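PDB 5GVJ: enoyl-[acyl-carrier-protein] reductase [FMN] from Thermotoga maritima, which catalyses the FMN-dependent reduction of enoyl-[acyl-carrier-protein] by a reduced nicotinamide cofactor, the last step of each elongation cycle in bacterial fatty acid synthesis. Local coordinates for the interface of chains A and B. Residues are numbered along the deposited sequence; one frame, centred on the assembly and turned at random. Chains: chain A/B, Enoyl-[acyl-carrier-protein] reductase [FMN].

Contact 1 and contact 2 lie about 22 Å apart, measured between the centres of their C-alpha atoms, within one two-fold interface. They share no residue. Contact 1 is the peripheral one: the C-terminal end of one chain rests on helix 290-309 of the other, held by packing without a polar pair. Contact 2 is deeper: helix 152-162 and the residues just ahead of it meet loops and the 3-10 helix 279-283 beside FMN-binding residues, and hydrogen bonds join the apolar packing. Each has a twin with the chains exchanged. Together they would tie both the chain ends and the cofactor region to a partner, if this dimer is the functional form.

Contact 1: the interface of chains A and B. Residues chain A 3, 301-302, 305-306, 309; chain B 308, 311-312.
The C-terminal tail of chain B lies across helix 290-309 of chain A, with B:Ile312 packed on the helix surface formed by A:Phe301, A:Lys302, A:Val305, A:Glu306 and A:Arg309. B:Ile312 is the last modelled residue of its chain. Chain A hides 115 Å² of its surface, far more than for any other residue of the patch. Its CG1 sits between the backbone N and the carbonyl carbon (chi1 70°). This turns the CD1 methyl toward A:Arg309 and the CG2 methyl toward A:Phe301. CD1 meets A:Val305 CG1 tip to tip at 3.6 Å. The same methyl lies to one side of the A:Arg309 guanidinium plane, shifted toward NH2, with CD1 3.4 Å from that nitrogen. The aliphatic part of A:Glu306 closes another side, its CG 3.7 Å from B:Ile312 CD1.

At the other end, B:Ile312 CG2 touches the ring of A:Phe301 at CE2, 3.9 Å away. A:Lys302 runs antiparallel to B:Ile312 and offers its CG to the same methyl, at 4.0 Å. An alanine in place of B:Ile312 would probably leave a gap between A:Val305 and the A:Arg309 guanidinium and set the tail free to move.

With CG anti to the backbone N (chi1 169°), the A:Phe301 ring reaches out from the helix to B:Tyr311 and B:Ile312. Within chain A, A:Val305 CG2 covers one face of this ring near its rim. Across the interface, B:Tyr311 adds its CB, 4.1 Å from A:Phe301 CZ. The phenol ring of B:Tyr311 points away from A:Phe301. The contact is held by van der Waals packing, since polar atoms of the two chains do not pair in this patch. B:Leu308 meets the same helix through its CB and backbone: its carbonyl O lies 3.7 Å from the CG1 methyl of A:Val305.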
loop_
_atom_site.group_PDB
_atom_site.type_symbol
_atom_site.label_atom_id
_atom_site.label_comp_id
_atom_site.label_asym_id
_atom_site.label_seq_id
_atom_site.Cartn_x
_atom_site.Cartn_y
_atom_site.Cartn_z
ATOM N N VAL A 3 13.935 -10.783 16.041
ATOM C CA VAL A 3 12.708 -10.275 16.633
ATOM C C VAL A 3 11.753 -11.448 16.801
ATOM O O VAL A 3 11.725 -12.366 15.976
ATOM C CB VAL A 3 12.098 -9.134 15.787
ATOM C CG1 VAL A 3 13.177 -8.457 14.950
ATOM C CG2 VAL A 3 10.933 -9.594 14.924
ATOM N N PHE A 301 15.043 -3.325 9.790
ATOM C CA PHE A 301 13.857 -3.281 10.642
ATOM C C PHE A 301 14.184 -2.610 11.971
ATOM O O PHE A 301 13.486 -1.686 12.406
ATOM C CB PHE A 301 13.319 -4.697 10.863
ATOM C CG PHE A 301 12.261 -4.784 11.933
ATOM C CD1 PHE A 301 10.926 -4.575 11.626
ATOM C CD2 PHE A 301 12.605 -5.064 13.249
ATOM C CE1 PHE A 301 9.947 -4.657 12.615
ATOM C CE2 PHE A 301 11.641 -5.140 14.231
ATOM C CZ PHE A 301 10.312 -4.927 13.916
ATOM N N LYS A 302 15.285 -3.032 12.599
ATOM C CA LYS A 302 15.686 -2.475 13.889
ATOM C C LYS A 302 16.077 -1.008 13.769
ATOM O O LYS A 302 15.708 -0.197 14.625
ATOM C CB LYS A 302 16.835 -3.300 14.474
ATOM C CG LYS A 302 16.431 -4.742 14.794
ATOM C CD LYS A 302 17.631 -5.699 14.833
ATOM C CE LYS A 302 17.178 -7.146 14.929
ATOM N NZ LYS A 302 18.329 -8.102 15.078
ATOM N N VAL A 305 12.852 0.999 13.500
ATOM C CA VAL A 305 12.132 1.154 14.767
ATOM C C VAL A 305 12.832 2.172 15.660
ATOM O O VAL A 305 12.179 3.004 16.310
ATOM C CB VAL A 305 11.976 -0.209 15.468
ATOM C CG1 VAL A 305 11.436 -0.030 16.879
ATOM C CG2 VAL A 305 11.045 -1.100 14.682
ATOM N N GLU A 306 14.169 2.119 15.718
ATOM C CA GLU A 306 14.921 3.143 16.441
ATOM C C GLU A 306 14.637 4.530 15.891
ATOM O O GLU A 306 14.495 5.492 16.655
ATOM C CB GLU A 306 16.420 2.844 16.376
ATOM C CG GLU A 306 16.753 1.506 16.992
ATOM C CD GLU A 306 18.216 1.159 16.897
ATOM O OE1 GLU A 306 18.699 0.452 17.806
ATOM O OE2 GLU A 306 18.876 1.579 15.920
ATOM N N ARG A 309 11.281 5.619 17.099
ATOM C CA ARG A 309 11.350 5.930 18.521
ATOM C C ARG A 309 11.824 7.356 18.748
ATOM O O ARG A 309 11.435 7.992 19.737
ATOM C CB ARG A 309 12.264 4.919 19.215
ATOM C CG ARG A 309 12.798 5.337 20.563
ATOM C CD ARG A 309 14.008 4.488 20.918
ATOM N NE ARG A 309 13.635 3.125 21.279
ATOM C CZ ARG A 309 14.493 2.112 21.323
ATOM N NH1 ARG A 309 15.765 2.313 21.004
ATOM N NH2 ARG A 309 14.074 0.901 21.674
ATOM N N LEU B 308 6.028 -1.209 18.420
ATOM C CA LEU B 308 7.176 -1.636 17.617
ATOM C C LEU B 308 8.436 -1.734 18.462
ATOM O O LEU B 308 9.269 -2.627 18.256
ATOM C CB LEU B 308 7.407 -0.668 16.459
ATOM C CG LEU B 308 6.311 -0.623 15.396
ATOM C CD1 LEU B 308 6.634 0.416 14.333
ATOM C CD2 LEU B 308 6.169 -1.977 14.768
ATOM N N TYR B 311 9.624 -4.995 20.052
ATOM C CA TYR B 311 10.328 -6.030 19.303
ATOM C C TYR B 311 11.846 -5.896 19.373
ATOM O O TYR B 311 12.542 -6.906 19.239
ATOM C CB TYR B 311 9.865 -6.028 17.835
ATOM C CG TYR B 311 8.418 -6.443 17.668
ATOM C CD1 TYR B 311 8.011 -7.731 17.965
ATOM C CD2 TYR B 311 7.455 -5.536 17.228
ATOM C CE1 TYR B 311 6.690 -8.114 17.818
ATOM C CE2 TYR B 311 6.133 -5.906 17.082
ATOM C CZ TYR B 311 5.757 -7.196 17.381
ATOM O OH TYR B 311 4.440 -7.572 17.243
ATOM N N ILE B 312 12.377 -4.695 19.595
ATOM C CA ILE B 312 13.828 -4.487 19.530
ATOM C C ILE B 312 14.448 -4.261 20.911
ATOM O O ILE B 312 13.761 -3.875 21.865
ATOM C CB ILE B 312 14.178 -3.308 18.606
ATOM C CG1 ILE B 312 13.736 -1.988 19.248
ATOM C CG2 ILE B 312 13.546 -3.503 17.226
ATOM C CD1 ILE B 312 14.474 -0.754 18.730
#

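Contact 2: the interface of chains A and B. Residues chain A 142, 172, 217, 279-280, 283; chain B 150-151, 154, 158.
A:Glu142 has CG placed between its backbone N and carbonyl carbon (chi1 44°) and bends again at the next bond, which brings its carboxylate to B:Thr151. The threonine hydroxyl takes the equivalent position on its own residue. The two side chains meet nearly perpendicular. B:Thr151 OG1 donates a hydrogen bond of 2.7 Å to A:Glu142 OE2. It approaches from above the carboxylate, 67° out of its plane. The threonine methyl CG2 packs beside the same group, 3.7 Å from A:Glu142 CD.

A:Gln279 is extended beyond CG and reaches the backbone just ahead of helix 152-162 of chain B. Its amide OE1 accepts a hydrogen bond of 3.1 Å from B:Thr151 N. The bond is nearly straight, 171° at the hydrogen, and falls on a lone pair in the amide plane. Side chain and backbone of B:Thr151 are thus gripped by different residues of chain A.

B:Val154, in the first turn of helix 152-162, turns both methyls against chain A. CG1 lies 3.6 Å from A:Ile217 CG2, the two side chains running antiparallel. CG2 rests on the A:Gly172 backbone, 3.7 Å from CA, and also touches the CB of A:Gln279. B:Val150 stands roughly perpendicular to A:Ile217, its CG2 4.0 Å from A:Ile217 CG1. At the far end the aliphatic base of B:Lys158 runs alongside A:Leu283, with CB 3.8 Å from CD2.

A:Gly172 and A:Ser280 are FMN-binding positions, although no FMN is bound in this model. A:Ser280 directly follows A:Gln279 in the 3-10 helix 279-283, which also contributes A:Ala281 to a sodium site. The partner helix therefore backs segments that shape the cofactor pocket, and this contact probably helps to keep them in place for reduction.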
loop_
_atom_site.group_PDB
_atom_site.type_symbol
_atom_site.label_atom_id
_atom_site.label_comp_id
_atom_site.label_asym_id
_atom_site.label_seq_id
_atom_site.Cartn_x
_atom_site.Cartn_y
_atom_site.Cartn_z
ATOM N N GLU A 142 -0.600 -5.011 -4.807
ATOM C CA GLU A 142 0.691 -4.718 -5.424
ATOM C C GLU A 142 1.537 -5.966 -5.626
ATOM O O GLU A 142 2.607 -5.879 -6.236
ATOM C CB GLU A 142 1.501 -3.713 -4.592
ATOM C CG GLU A 142 1.515 -3.977 -3.078
ATOM C CD GLU A 142 0.427 -3.190 -2.357
ATOM O OE1 GLU A 142 -0.763 -3.524 -2.527
ATOM O OE2 GLU A 142 0.763 -2.217 -1.649
ATOM N N GLY A 172 4.312 -5.937 -1.803
ATOM C CA GLY A 172 5.043 -4.693 -1.671
ATOM C C GLY A 172 6.164 -4.701 -0.658
ATOM O O GLY A 172 6.759 -3.650 -0.407
ATOM N N ILE A 217 9.350 0.469 -10.133
ATOM C CA ILE A 217 8.077 0.311 -9.429
ATOM C C ILE A 217 6.884 0.445 -10.368
ATOM O O ILE A 217 5.767 0.059 -10.001
ATOM C CB ILE A 217 7.959 1.316 -8.262
ATOM C CG1 ILE A 217 7.981 2.757 -8.784
ATOM C CG2 ILE A 217 9.083 1.086 -7.247
ATOM C CD1 ILE A 217 7.880 3.808 -7.672
ATOM N N GLN A 279 5.028 -5.099 -7.486
ATOM C CA GLN A 279 5.611 -3.770 -7.581
ATOM C C GLN A 279 6.882 -3.657 -6.760
ATOM O O GLN A 279 7.711 -2.783 -7.038
ATOM C CB GLN A 279 4.582 -2.706 -7.138
ATOM C CG GLN A 279 3.394 -2.589 -8.092
ATOM C CD GLN A 279 2.438 -1.468 -7.707
ATOM O OE1 GLN A 279 2.616 -0.815 -6.682
ATOM N NE2 GLN A 279 1.417 -1.241 -8.536
ATOM N N SER A 280 7.074 -4.538 -5.774
ATOM C CA SER A 280 8.317 -4.479 -5.015
ATOM C C SER A 280 9.544 -4.799 -5.860
ATOM O O SER A 280 10.661 -4.621 -5.370
ATOM C CB SER A 280 8.276 -5.430 -3.814
ATOM O OG SER A 280 8.341 -6.769 -4.242
ATOM N N LEU A 283 11.993 -2.071 -5.891
ATOM C CA LEU A 283 12.824 -1.905 -4.712
ATOM C C LEU A 283 14.014 -2.853 -4.711
ATOM O O LEU A 283 14.834 -2.810 -3.788
ATOM C CB LEU A 283 11.991 -2.143 -3.453
ATOM C CG LEU A 283 10.763 -1.262 -3.285
ATOM C CD1 LEU A 283 9.906 -1.780 -2.128
ATOM C CD2 LEU A 283 11.223 0.173 -3.060
ATOM N N VAL B 150 1.229 3.147 -8.813
ATOM C CA VAL B 150 1.981 2.553 -7.710
ATOM C C VAL B 150 1.203 2.721 -6.409
ATOM O O VAL B 150 0.596 3.774 -6.163
ATOM C CB VAL B 150 3.380 3.188 -7.613
ATOM C CG1 VAL B 150 4.252 2.410 -6.620
ATOM C CG2 VAL B 150 4.037 3.230 -8.991
ATOM N N THR B 151 1.231 1.691 -5.561
ATOM C CA THR B 151 0.576 1.778 -4.261
ATOM C C THR B 151 1.451 2.529 -3.267
ATOM O O THR B 151 2.659 2.686 -3.455
ATOM C CB THR B 151 0.278 0.397 -3.682
ATOM O OG1 THR B 151 1.519 -0.222 -3.328
ATOM C CG2 THR B 151 -0.468 -0.474 -4.697
ATOM N N VAL B 154 4.673 0.721 -1.651
ATOM C CA VAL B 154 5.861 0.689 -2.494
ATOM C C VAL B 154 6.368 2.102 -2.771
ATOM O O VAL B 154 7.571 2.386 -2.689
ATOM C CB VAL B 154 5.537 -0.058 -3.801
ATOM C CG1 VAL B 154 6.674 0.107 -4.807
ATOM C CG2 VAL B 154 5.257 -1.554 -3.523
ATOM N N LYS B 158 10.200 3.835 -2.162
ATOM C CA LYS B 158 11.146 4.128 -3.238
ATOM C C LYS B 158 11.415 5.623 -3.334
ATOM O O LYS B 158 12.566 6.045 -3.488
ATOM C CB LYS B 158 10.614 3.598 -4.571
ATOM C CG LYS B 158 11.500 3.918 -5.774
ATOM C CD LYS B 158 12.888 3.285 -5.619
ATOM C CE LYS B 158 13.674 3.335 -6.926
ATOM N NZ LYS B 158 15.136 3.120 -6.707
#